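Local coordinates for LPXTG family cell surface protein Fms2 (Enterococcus faecium DO, PDB 5FCE) that is a wall-anchored surface protein whose ligand-binding region, the part modelled here, probably attaches the bacterium to its host ligands, at residues D82-K87 against S109-V114; Q20-P25 against A39-G44; I73-E78 against V90-F95. All coordinates share one frame; numbering follows the deposited sequence.

Overall arrangement
Contacts 2 and 3 lie at the heart of this flattened barrel, with centres about 3 Å apart, and both join the same two sheets. Strands 21-28 and 71-76 are antiparallel neighbours on one side, strands 36-42 and 91-96 on the other. Contact 1 sits farther out, its centre about 11 Å from that of contact 2 and about 14 Å from that of contact 3, where helix 81-85 meets the turn leading into strand 112-114. Along the chain contact 2 closes before the other two open, while contacts 1 and 3 alternate. Ile84 and Trp111 reach Ile22, and Trp111 also reaches Leu41, so one continuous apolar core runs through this ligand-binding region.

Contact 1: residues D82-K87 against S109-V114; sequences DEIKSK and SSWTVV
Ile84 pushes its CG2 methyl against the six-membered part of the Trp111 indole, coming within 3.9 Å of Trp111 CH2 and about as close to CZ3. The approach is oblique to the ring, and the two side chains cross at about a right angle. With chi1 at -67°, Ile84 swings CG1 beside its backbone N and leaves CG2 anti to it, which is the branch that takes the indole. A looser contact lies nearer the solvent: Lys85 CG is 4.2 Å from Ser109 N, where the two backbones come nearest, 5.9 Å between the CA atoms of Lys85 and Ser109. The lysine chain bends at chi3 (61°), and its ammonium group reaches a water by a weak bond, 3.4 Å from Lys85 NZ. That water donates to Ser109 O at 3.1 Å, bridging the exposed margin where no direct hydrogen bond joins the segments.

In the fold this is a short helix, 81-85, laid against a 3-10 turn and the closing strand 112-114, which pairs in parallel with strand 14-16 in a domain classed as immunoglobulin-like. The indole NE1 of Trp111 is hydrogen-bonded to Leu106 O. The Trp111 side chain also packs on Ile13, Ile22 and Ile81, while Ile84 rests on Tyr15 and Pro108. Next to the turn, Ser110 OG is hydrogen-bonded to Lys107 O and Thr10 OG1. On the helix side, Glu83 O is gripped twice by one residue: Ser86 OG donates to it at 2.7 Å, at a C=O...O angle of 135° and tilted from the carbonyl plane, and Ser86 N donates to the same Glu83 O at 3.2 Å.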
ATOM      1  N   ASP A  82       7.468  -1.005  15.037  1.00 18.98           N
ATOM      2  CA  ASP A  82       7.303  -2.073  16.031  1.00 21.37           C
ATOM      3  C   ASP A  82       5.846  -2.530  16.127  1.00 19.73           C
ATOM      4  O   ASP A  82       5.553  -3.731  16.137  1.00 20.64           O
ATOM      5  CB  ASP A  82       7.811  -1.645  17.415  1.00 24.09           C
ATOM      6  CG  ASP A  82       9.319  -1.625  17.503  1.00 27.38           C
ATOM      7  OD1 ASP A  82       9.974  -2.121  16.559  1.00 28.47           O
ATOM      8  OD2 ASP A  82       9.849  -1.126  18.527  1.00 28.21           O
ATOM      9  N   GLU A  83       4.929  -1.569  16.170  1.00 19.87           N
ATOM     10  CA  GLU A  83       3.511  -1.883  16.256  1.00 19.12           C
ATOM     11  C   GLU A  83       2.997  -2.554  14.987  1.00 18.31           C
ATOM     12  O   GLU A  83       2.151  -3.447  15.047  1.00 18.31           O
ATOM     13  CB  GLU A  83       2.706  -0.619  16.568  1.00 20.03           C
ATOM     14  CG  GLU A  83       2.942  -0.107  17.980  1.00 20.08           C
ATOM     15  CD  GLU A  83       2.251  -0.964  19.024  1.00 23.35           C
ATOM     16  OE1 GLU A  83       1.246  -1.616  18.676  1.00 27.06           O
ATOM     17  OE2 GLU A  83       2.693  -0.963  20.194  1.00 26.65           O
ATOM     18  N   ILE A  84       3.517  -2.126  13.841  1.00 16.24           N
ATOM     19  CA  ILE A  84       3.094  -2.715  12.566  1.00 16.80           C
ATOM     20  C   ILE A  84       3.533  -4.178  12.520  1.00 17.91           C
ATOM     21  O   ILE A  84       2.790  -5.044  12.069  1.00 17.59           O
ATOM     22  CB  ILE A  84       3.687  -1.967  11.353  1.00 16.63           C
ATOM     23  CG1 ILE A  84       3.124  -0.549  11.244  1.00 15.47           C
ATOM     24  CG2 ILE A  84       3.371  -2.716  10.033  1.00 16.83           C
ATOM     25  CD1 ILE A  84       3.861   0.296  10.225  1.00 15.08           C
ATOM     26  N   LYS A  85       4.735  -4.461  13.006  1.00 17.76           N
ATOM     27  CA  LYS A  85       5.256  -5.827  12.946  1.00 18.72           C
ATOM     28  C   LYS A  85       4.536  -6.764  13.921  1.00 19.80           C
ATOM     29  O   LYS A  85       4.658  -7.989  13.825  1.00 22.25           O
ATOM     30  CB  LYS A  85       6.762  -5.830  13.218  1.00 20.06           C
ATOM     31  CG  LYS A  85       7.600  -5.298  12.051  1.00 19.85           C
ATOM     32  CD  LYS A  85       9.029  -5.002  12.481  1.00 21.13           C
ATOM     33  CE  LYS A  85       9.735  -6.241  12.989  1.00 25.22           C
ATOM     34  NZ  LYS A  85      11.043  -5.863  13.593  1.00 24.99           N
ATOM     35  N   SER A  86       3.781  -6.182  14.848  1.00 19.17           N
ATOM     36  CA  SER A  86       3.043  -6.941  15.860  1.00 19.59           C
ATOM     37  C   SER A  86       1.741  -7.485  15.281  1.00 20.80           C
ATOM     38  O   SER A  86       1.119  -8.390  15.853  1.00 20.98           O
ATOM     39  CB  SER A  86       2.733  -6.049  17.072  1.00 19.60           C
ATOM     40  OG  SER A  86       1.508  -5.343  16.880  1.00 21.06           O
ATOM     41  N   LYS A  87       1.329  -6.935  14.142  1.00 20.52           N
ATOM     42  CA  LYS A  87       0.059  -7.313  13.530  1.00 20.77           C
ATOM     43  C   LYS A  87       0.128  -8.655  12.819  1.00 20.76           C
ATOM     44  O   LYS A  87       1.193  -9.075  12.339  1.00 20.76           O
ATOM     45  CB  LYS A  87      -0.425  -6.228  12.563  1.00 20.30           C
ATOM     46  CG  LYS A  87      -0.523  -4.826  13.202  1.00 21.04           C
ATOM     47  CD  LYS A  87      -1.389  -4.842  14.460  1.00 21.29           C
ATOM     48  CE  LYS A  87      -1.451  -3.477  15.135  1.00 23.62           C
ATOM     49  NZ  LYS A  87      -2.323  -3.504  16.355  1.00 25.82           N
ATOM     50  N   SER A 109       7.648  -7.870   8.740  1.00 19.51           N
ATOM     51  CA  SER A 109       8.909  -8.464   9.190  1.00 21.44           C
ATOM     52  C   SER A 109       9.977  -8.456   8.086  1.00 21.29           C
ATOM     53  O   SER A 109      11.175  -8.447   8.377  1.00 21.14           O
ATOM     54  CB  SER A 109       8.687  -9.903   9.663  1.00 22.22           C
ATOM     55  OG  SER A 109       8.508 -10.777   8.553  1.00 25.75           O
ATOM     56  N   SER A 110       9.542  -8.466   6.826  1.00 17.91           N
ATOM     57  CA  SER A 110      10.467  -8.512   5.691  1.00 18.85           C
ATOM     58  C   SER A 110      10.883  -7.131   5.175  1.00 19.01           C
ATOM     59  O   SER A 110      11.775  -7.024   4.325  1.00 17.13           O
ATOM     60  CB  SER A 110       9.882  -9.327   4.536  1.00 19.38           C
ATOM     61  OG  SER A 110       8.763  -8.654   3.957  1.00 18.13           O
ATOM     62  N   TRP A 111      10.251  -6.081   5.693  1.00 18.41           N
ATOM     63  CA  TRP A 111      10.489  -4.726   5.187  1.00 18.94           C
ATOM     64  C   TRP A 111      11.881  -4.193   5.514  1.00 18.12           C
ATOM     65  O   TRP A 111      12.451  -4.510   6.551  1.00 20.52           O
ATOM     66  CB  TRP A 111       9.468  -3.748   5.775  1.00 16.35           C
ATOM     67  CG  TRP A 111       8.053  -4.008   5.396  1.00 17.58           C
ATOM     68  CD1 TRP A 111       7.581  -4.981   4.567  1.00 17.70           C
ATOM     69  CD2 TRP A 111       6.918  -3.255   5.821  1.00 16.06           C
ATOM     70  NE1 TRP A 111       6.209  -4.894   4.473  1.00 16.41           N
ATOM     71  CE2 TRP A 111       5.779  -3.833   5.230  1.00 17.25           C
ATOM     72  CE3 TRP A 111       6.749  -2.161   6.670  1.00 16.18           C
ATOM     73  CZ2 TRP A 111       4.496  -3.348   5.446  1.00 15.98           C
ATOM     74  CZ3 TRP A 111       5.473  -1.671   6.878  1.00 16.79           C
ATOM     75  CH2 TRP A 111       4.368  -2.264   6.276  1.00 16.94           C
ATOM     76  N   THR A 112      12.417  -3.387   4.604  1.00 17.96           N
ATOM     77  CA  THR A 112      13.612  -2.599   4.874  1.00 19.91           C
ATOM     78  C   THR A 112      13.187  -1.477   5.809  1.00 18.71           C
ATOM     79  O   THR A 112      12.173  -0.819   5.567  1.00 18.26           O
ATOM     80  CB  THR A 112      14.192  -2.016   3.568  1.00 19.83           C
ATOM     81  OG1 THR A 112      14.386  -3.080   2.617  1.00 23.47           O
ATOM     82  CG2 THR A 112      15.533  -1.344   3.818  1.00 20.10           C
ATOM     83  N   VAL A 113      13.938  -1.275   6.891  1.00 17.77           N
ATOM     84  CA  VAL A 113      13.626  -0.224   7.860  1.00 19.14           C
ATOM     85  C   VAL A 113      14.866   0.649   8.017  1.00 20.67           C
ATOM     86  O   VAL A 113      15.926   0.166   8.434  1.00 19.74           O
ATOM     87  CB  VAL A 113      13.218  -0.803   9.238  1.00 19.54           C
ATOM     88  CG1 VAL A 113      12.886   0.311  10.214  1.00 19.98           C
ATOM     89  CG2 VAL A 113      12.037  -1.743   9.107  1.00 17.79           C
ATOM     90  N   VAL A 114      14.749   1.929   7.674  1.00 20.22           N
ATOM     91  CA  VAL A 114      15.909   2.823   7.693  1.00 20.92           C
ATOM     92  C   VAL A 114      15.662   4.081   8.528  1.00 22.14           C
ATOM     93  O   VAL A 114      14.530   4.347   8.971  1.00 20.73           O
ATOM     94  CB  VAL A 114      16.337   3.236   6.270  1.00 21.67           C
ATOM     95  CG1 VAL A 114      16.573   1.999   5.385  1.00 21.73           C
ATOM     96  CG2 VAL A 114      15.269   4.129   5.646  1.00 22.04           C
TER
HETATM   97  O   HOH W   1      12.222  -8.086  11.250  1.00 28.77           O

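Contact 2: residues Q20-P25 against A39-G44; sequences QVITIP and AVLTYG
Leu41 of strand 36-42 meets the tips of two isoleucines of strand 21-28, Ile22 and Ile24. Its CB points toward that strand, and chi1 of -156° carries CG roughly anti to the backbone N, which sends the methyl fork toward Ile22 and Ile24. CB and CG serve as the stalk; the touching is left to the two methyls at the fork. Leu41 CD2 meets Ile22 CD1 at 3.7 Å, and it also comes to 4.2 Å from Ile24 CD1. The other branch, Leu41 CD1, lies 3.9 Å from Ile24 CD1. Both isoleucines send their CG1 arms beside their own backbone N, and each delivers its terminal CD1 to the fork at a slant.

The backbones stay well apart, 9.5 Å between the CA atoms of Ile22 and Leu41, and no hydrogen bond spans them. All three side chains are buried, and Leu41 packs further on Ile55, Leu92 and Leu106. Beyond the leucine the chain leaves the strand through an ST turn: Gly44 N donates to Thr42 OG1 at 3.0 Å and nearly straight, 166° at the hydrogen. At the start of the other strand, Gln20 and Val21 together face Asp16 as a G1 beta bulge. Two sheets packed through their buried methyls in this way form the core of the flattened barrel described for this domain.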
ATOM      1  N   GLN A  20       8.922   8.942   8.931  1.00 21.80           N
ATOM      2  CA  GLN A  20       7.717   8.153   9.178  1.00 21.40           C
ATOM      3  C   GLN A  20       6.941   8.018   7.878  1.00 20.96           C
ATOM      4  O   GLN A  20       5.762   8.367   7.805  1.00 22.02           O
ATOM      5  CB  GLN A  20       6.844   8.769  10.277  1.00 22.85           C
ATOM      6  CG  GLN A  20       7.435   8.655  11.675  1.00 23.47           C
ATOM      7  CD  GLN A  20       6.634   9.448  12.700  1.00 26.75           C
ATOM      8  OE1 GLN A  20       6.846  10.650  12.880  1.00 29.91           O
ATOM      9  NE2 GLN A  20       5.697   8.782  13.361  1.00 25.57           N
ATOM     10  N   VAL A  21       7.628   7.537   6.843  1.00 20.17           N
ATOM     11  CA  VAL A  21       7.010   7.310   5.544  1.00 19.86           C
ATOM     12  C   VAL A  21       7.241   5.858   5.128  1.00 20.01           C
ATOM     13  O   VAL A  21       8.343   5.329   5.290  1.00 19.19           O
ATOM     14  CB  VAL A  21       7.577   8.281   4.478  1.00 19.59           C
ATOM     15  CG1 VAL A  21       7.123   7.883   3.075  1.00 20.67           C
ATOM     16  CG2 VAL A  21       7.153   9.711   4.797  1.00 21.27           C
ATOM     17  N   ILE A  22       6.190   5.219   4.617  1.00 17.91           N
ATOM     18  CA  ILE A  22       6.290   3.883   4.059  1.00 18.42           C
ATOM     19  C   ILE A  22       6.226   3.962   2.544  1.00 17.82           C
ATOM     20  O   ILE A  22       5.297   4.555   1.978  1.00 17.28           O
ATOM     21  CB  ILE A  22       5.169   2.961   4.573  1.00 17.52           C
ATOM     22  CG1 ILE A  22       5.252   2.851   6.099  1.00 17.60           C
ATOM     23  CG2 ILE A  22       5.265   1.579   3.916  1.00 16.09           C
ATOM     24  CD1 ILE A  22       4.060   2.169   6.761  1.00 16.95           C
ATOM     25  N   THR A  23       7.228   3.382   1.893  1.00 16.79           N
ATOM     26  CA  THR A  23       7.299   3.354   0.441  1.00 17.69           C
ATOM     27  C   THR A  23       7.013   1.931  -0.053  1.00 17.87           C
ATOM     28  O   THR A  23       7.662   0.965   0.376  1.00 16.84           O
ATOM     29  CB  THR A  23       8.679   3.851  -0.039  1.00 20.23           C
ATOM     30  OG1 THR A  23       8.833   5.233   0.334  1.00 21.75           O
ATOM     31  CG2 THR A  23       8.803   3.726  -1.528  1.00 21.36           C
ATOM     32  N   ILE A  24       6.032   1.805  -0.945  1.00 16.45           N
ATOM     33  CA  ILE A  24       5.591   0.500  -1.438  1.00 18.50           C
ATOM     34  C   ILE A  24       5.628   0.440  -2.950  1.00 17.40           C
ATOM     35  O   ILE A  24       4.882   1.153  -3.629  1.00 18.29           O
ATOM     36  CB  ILE A  24       4.147   0.186  -1.004  1.00 17.90           C
ATOM     37  CG1 ILE A  24       4.017   0.274   0.512  1.00 16.98           C
ATOM     38  CG2 ILE A  24       3.745  -1.199  -1.465  1.00 18.50           C
ATOM     39  CD1 ILE A  24       2.584   0.273   1.023  1.00 19.20           C
ATOM     40  N   PRO A  25       6.486  -0.433  -3.492  1.00 18.19           N
ATOM     41  CA  PRO A  25       6.538  -0.611  -4.942  1.00 19.19           C
ATOM     42  C   PRO A  25       5.508  -1.640  -5.365  1.00 19.64           C
ATOM     43  O   PRO A  25       5.619  -2.814  -4.992  1.00 21.66           O
ATOM     44  CB  PRO A  25       7.961  -1.132  -5.188  1.00 21.76           C
ATOM     45  CG  PRO A  25       8.425  -1.697  -3.858  1.00 20.58           C
ATOM     46  CD  PRO A  25       7.427  -1.319  -2.785  1.00 18.76           C
ATOM     47  N   ALA A  39      -5.056   4.859  -1.670  1.00 16.01           N
ATOM     48  CA  ALA A  39      -4.403   3.633  -1.222  1.00 14.91           C
ATOM     49  C   ALA A  39      -4.384   3.601   0.298  1.00 16.17           C
ATOM     50  O   ALA A  39      -4.010   4.584   0.939  1.00 15.36           O
ATOM     51  CB  ALA A  39      -3.006   3.554  -1.784  1.00 16.59           C
ATOM     52  N   VAL A  40      -4.818   2.483   0.877  1.00 15.52           N
ATOM     53  CA  VAL A  40      -4.943   2.383   2.329  1.00 16.38           C
ATOM     54  C   VAL A  40      -4.177   1.163   2.832  1.00 16.52           C
ATOM     55  O   VAL A  40      -4.439   0.038   2.402  1.00 16.16           O
ATOM     56  CB  VAL A  40      -6.424   2.296   2.783  1.00 16.14           C
ATOM     57  CG1 VAL A  40      -6.511   2.131   4.298  1.00 16.64           C
ATOM     58  CG2 VAL A  40      -7.200   3.533   2.356  1.00 18.54           C
ATOM     59  N   LEU A  41      -3.214   1.390   3.724  1.00 16.32           N
ATOM     60  CA  LEU A  41      -2.507   0.287   4.370  1.00 16.61           C
ATOM     61  C   LEU A  41      -3.258  -0.054   5.661  1.00 16.39           C
ATOM     62  O   LEU A  41      -3.535   0.829   6.477  1.00 16.90           O
ATOM     63  CB  LEU A  41      -1.078   0.719   4.678  1.00 16.70           C
ATOM     64  CG  LEU A  41       0.039  -0.300   4.836  1.00 19.47           C
ATOM     65  CD1 LEU A  41       0.093  -1.254   3.652  1.00 16.88           C
ATOM     66  CD2 LEU A  41       1.364   0.448   4.996  1.00 17.14           C
ATOM     67  N   THR A  42      -3.615  -1.320   5.839  1.00 16.23           N
ATOM     68  CA  THR A  42      -4.485  -1.689   6.952  1.00 16.20           C
ATOM     69  C   THR A  42      -4.011  -2.969   7.630  1.00 17.47           C
ATOM     70  O   THR A  42      -3.327  -3.787   7.005  1.00 16.88           O
ATOM     71  CB  THR A  42      -5.949  -1.846   6.468  1.00 18.25           C
ATOM     72  OG1 THR A  42      -6.786  -2.249   7.554  1.00 17.87           O
ATOM     73  CG2 THR A  42      -6.029  -2.878   5.365  1.00 16.99           C
ATOM     74  N   TYR A  43      -4.336  -3.132   8.912  1.00 16.73           N
ATOM     75  CA  TYR A  43      -4.140  -4.435   9.545  1.00 18.79           C
ATOM     76  C   TYR A  43      -5.450  -5.180   9.809  1.00 18.79           C
ATOM     77  O   TYR A  43      -5.485  -6.161  10.557  1.00 20.23           O
ATOM     78  CB  TYR A  43      -3.262  -4.349  10.802  1.00 17.13           C
ATOM     79  CG  TYR A  43      -3.755  -3.428  11.893  1.00 19.14           C
ATOM     80  CD1 TYR A  43      -3.505  -2.065  11.836  1.00 20.23           C
ATOM     81  CD2 TYR A  43      -4.430  -3.932  13.003  1.00 21.33           C
ATOM     82  CE1 TYR A  43      -3.939  -1.215  12.838  1.00 20.71           C
ATOM     83  CE2 TYR A  43      -4.861  -3.095  14.020  1.00 22.03           C
ATOM     84  CZ  TYR A  43      -4.613  -1.740  13.929  1.00 22.73           C
ATOM     85  OH  TYR A  43      -5.037  -0.897  14.926  1.00 23.23           O
ATOM     86  N   GLY A  44      -6.523  -4.724   9.176  1.00 18.81           N
ATOM     87  CA  GLY A  44      -7.800  -5.408   9.297  1.00 21.90           C
ATOM     88  C   GLY A  44      -8.981  -4.642   8.730  1.00 22.08           C
ATOM     89  O   GLY A  44      -9.748  -4.019   9.468  1.00 23.05           O
TER

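Contact 3: residues I73-E78 against V90-F95; sequences IMISAE and VDLIVF
Strands 71-76 and 91-96 face each other from separate sheets, their chains steeply crossed and not running side by side. The closest pair of CA atoms, those of Ile73 and Val94, is 10.3 Å apart, and no hydrogen bond passes between the segments; side chains alone bridge the distance. Ile73 and Ile75, two residues apart and so on the same face of their strand, both point toward 90-95, and Leu92 points toward 73-78.

Leu92 divides its fork between the two isoleucines, each of which presents its CD1. Leu92 CD2 meets Ile73 CD1 at 4.2 Å, and here the side chains reach toward each other tip to tip. The other methyl, Leu92 CD1, lies 4.1 Å from Ile75 CD1, where the chains slant across one another. CG of Leu92 lies anti to the backbone N (chi1 179°), which carries the methyl fork out from the strand.

Val58 covers Ile73 and Ile75, and Leu106 packs on Leu92. On the opposite face of its strand from Leu92, Asp91 is tied down at both oxygens, OD2 by a salt bridge to Lys89 NZ and OD1 by a hydrogen bond from Asn105 N. The chain between the segments, with helix 81-85, links the two sheets, and the Ile-Leu packing forms part of the flattened barrel's apolar interior.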
ATOM      1  N   ILE A  73       4.182   3.861  -4.312  1.00 18.69           N
ATOM      2  CA  ILE A  73       3.236   4.540  -3.442  1.00 18.57           C
ATOM      3  C   ILE A  73       3.954   4.954  -2.163  1.00 19.24           C
ATOM      4  O   ILE A  73       4.731   4.177  -1.587  1.00 19.69           O
ATOM      5  CB  ILE A  73       2.040   3.635  -3.106  1.00 18.98           C
ATOM      6  CG1 ILE A  73       1.303   3.252  -4.393  1.00 19.87           C
ATOM      7  CG2 ILE A  73       1.085   4.335  -2.146  1.00 19.06           C
ATOM      8  CD1 ILE A  73       0.279   2.134  -4.235  1.00 19.83           C
HETATM    9  N   MSE A  74       3.710   6.186  -1.731  1.00 19.16           N
HETATM   10  CA  MSE A  74       4.311   6.684  -0.503  1.00 19.35           C
HETATM   11  C   MSE A  74       3.209   7.009   0.477  1.00 19.28           C
HETATM   12  O   MSE A  74       2.282   7.768   0.154  1.00 18.75           O
HETATM   13  CB  MSE A  74       5.144   7.927  -0.788  1.00 21.06           C
HETATM   14  CG  MSE A  74       6.221   7.702  -1.842  1.00 25.16           C
HETATM   15 SE   MSE A  74       7.323   9.314  -1.994  1.00 51.85          SE
HETATM   16  CE  MSE A  74       6.610  10.310  -0.457  1.00 29.25           C
ATOM     17  N   ILE A  75       3.309   6.432   1.673  1.00 17.34           N
ATOM     18  CA  ILE A  75       2.282   6.579   2.702  1.00 19.32           C
ATOM     19  C   ILE A  75       2.846   7.079   4.038  1.00 19.21           C
ATOM     20  O   ILE A  75       3.835   6.544   4.551  1.00 18.75           O
ATOM     21  CB  ILE A  75       1.526   5.244   2.893  1.00 20.22           C
ATOM     22  CG1 ILE A  75       0.573   5.000   1.709  1.00 18.05           C
ATOM     23  CG2 ILE A  75       0.728   5.256   4.169  1.00 18.83           C
ATOM     24  CD1 ILE A  75      -0.092   3.615   1.699  1.00 18.18           C
ATOM     25  N   SER A  76       2.222   8.105   4.614  1.00 19.24           N
ATOM     26  CA  SER A  76       2.651   8.580   5.930  1.00 19.30           C
ATOM     27  C   SER A  76       2.279   7.539   6.991  1.00 18.05           C
ATOM     28  O   SER A  76       1.131   7.117   7.056  1.00 18.84           O
ATOM     29  CB  SER A  76       1.988   9.929   6.220  1.00 21.50           C
ATOM     30  OG  SER A  76       2.363  10.436   7.478  1.00 25.29           O
ATOM     31  N   ALA A  77       3.238   7.113   7.817  1.00 18.20           N
ATOM     32  CA  ALA A  77       2.989   6.058   8.811  1.00 18.60           C
ATOM     33  C   ALA A  77       2.286   6.567  10.071  1.00 18.98           C
ATOM     34  O   ALA A  77       2.814   7.432  10.769  1.00 20.16           O
ATOM     35  CB  ALA A  77       4.313   5.380   9.203  1.00 17.98           C
ATOM     36  N   GLU A  78       1.131   5.992  10.393  1.00 17.32           N
ATOM     37  CA  GLU A  78       0.382   6.405  11.581  1.00 18.13           C
ATOM     38  C   GLU A  78       0.562   5.436  12.757  1.00 18.39           C
ATOM     39  O   GLU A  78       0.021   5.659  13.848  1.00 17.71           O
ATOM     40  CB  GLU A  78      -1.105   6.573  11.223  1.00 18.49           C
ATOM     41  CG  GLU A  78      -1.317   7.454   9.984  1.00 19.09           C
ATOM     42  CD  GLU A  78      -2.778   7.596   9.564  1.00 20.32           C
ATOM     43  OE1 GLU A  78      -3.673   7.031  10.240  1.00 19.61           O
ATOM     44  OE2 GLU A  78      -3.037   8.307   8.555  1.00 21.30           O
ATOM     45  N   VAL A  90      -0.941  -7.553   7.205  1.00 16.07           N
ATOM     46  CA  VAL A  90      -1.024  -6.192   6.685  1.00 16.90           C
ATOM     47  C   VAL A  90      -1.448  -6.274   5.230  1.00 16.06           C
ATOM     48  O   VAL A  90      -0.830  -6.998   4.449  1.00 15.91           O
ATOM     49  CB  VAL A  90       0.328  -5.458   6.793  1.00 16.28           C
ATOM     50  CG1 VAL A  90       0.251  -4.083   6.130  1.00 15.36           C
ATOM     51  CG2 VAL A  90       0.755  -5.327   8.246  1.00 16.55           C
ATOM     52  N   ASP A  91      -2.509  -5.553   4.870  1.00 16.16           N
ATOM     53  CA  ASP A  91      -2.971  -5.519   3.486  1.00 16.71           C
ATOM     54  C   ASP A  91      -2.883  -4.106   2.926  1.00 16.21           C
ATOM     55  O   ASP A  91      -2.933  -3.125   3.684  1.00 16.73           O
ATOM     56  CB  ASP A  91      -4.431  -5.980   3.370  1.00 17.51           C
ATOM     57  CG  ASP A  91      -4.638  -7.429   3.773  1.00 19.01           C
ATOM     58  OD1 ASP A  91      -3.694  -8.234   3.676  1.00 18.34           O
ATOM     59  OD2 ASP A  91      -5.766  -7.768   4.193  1.00 20.44           O
ATOM     60  N   LEU A  92      -2.759  -4.012   1.602  1.00 16.59           N
ATOM     61  CA  LEU A  92      -2.877  -2.735   0.897  1.00 16.54           C
ATOM     62  C   LEU A  92      -4.134  -2.760   0.042  1.00 16.76           C
ATOM     63  O   LEU A  92      -4.308  -3.646  -0.795  1.00 17.45           O
ATOM     64  CB  LEU A  92      -1.652  -2.485   0.008  1.00 16.37           C
ATOM     65  CG  LEU A  92      -1.675  -1.188  -0.806  1.00 16.68           C
ATOM     66  CD1 LEU A  92      -1.464   0.047   0.101  1.00 16.29           C
ATOM     67  CD2 LEU A  92      -0.643  -1.239  -1.951  1.00 17.29           C
ATOM     68  N   ILE A  93      -5.016  -1.799   0.268  1.00 15.68           N
ATOM     69  CA  ILE A  93      -6.237  -1.698  -0.515  1.00 16.94           C
ATOM     70  C   ILE A  93      -6.084  -0.506  -1.456  1.00 15.61           C
ATOM     71  O   ILE A  93      -5.762   0.603  -1.019  1.00 15.24           O
ATOM     72  CB  ILE A  93      -7.455  -1.512   0.414  1.00 18.09           C
ATOM     73  CG1 ILE A  93      -7.561  -2.690   1.391  1.00 19.08           C
ATOM     74  CG2 ILE A  93      -8.766  -1.404  -0.389  1.00 18.15           C
ATOM     75  CD1 ILE A  93      -8.744  -2.560   2.366  1.00 22.41           C
ATOM     76  N   VAL A  94      -6.272  -0.740  -2.748  1.00 15.83           N
ATOM     77  CA  VAL A  94      -6.162   0.337  -3.725  1.00 15.87           C
ATOM     78  C   VAL A  94      -7.511   0.598  -4.352  1.00 15.61           C
ATOM     79  O   VAL A  94      -8.070  -0.272  -5.037  1.00 14.60           O
ATOM     80  CB  VAL A  94      -5.157   0.025  -4.836  1.00 16.04           C
ATOM     81  CG1 VAL A  94      -5.024   1.226  -5.768  1.00 15.61           C
ATOM     82  CG2 VAL A  94      -3.808  -0.301  -4.230  1.00 16.54           C
ATOM     83  N   PHE A  95      -8.029   1.791  -4.085  1.00 16.15           N
ATOM     84  CA  PHE A  95      -9.265   2.253  -4.709  1.00 17.35           C
ATOM     85  C   PHE A  95      -8.895   3.064  -5.936  1.00 17.01           C
ATOM     86  O   PHE A  95      -7.974   3.883  -5.881  1.00 17.55           O
ATOM     87  CB  PHE A  95     -10.036   3.147  -3.734  1.00 18.48           C
ATOM     88  CG  PHE A  95     -10.450   2.458  -2.466  1.00 17.94           C
ATOM     89  CD1 PHE A  95      -9.664   2.553  -1.323  1.00 18.27           C
ATOM     90  CD2 PHE A  95     -11.631   1.732  -2.409  1.00 19.46           C
ATOM     91  CE1 PHE A  95     -10.048   1.932  -0.150  1.00 20.50           C
ATOM     92  CE2 PHE A  95     -12.019   1.102  -1.239  1.00 22.12           C
ATOM     93  CZ  PHE A  95     -11.225   1.204  -0.105  1.00 21.89           C
TER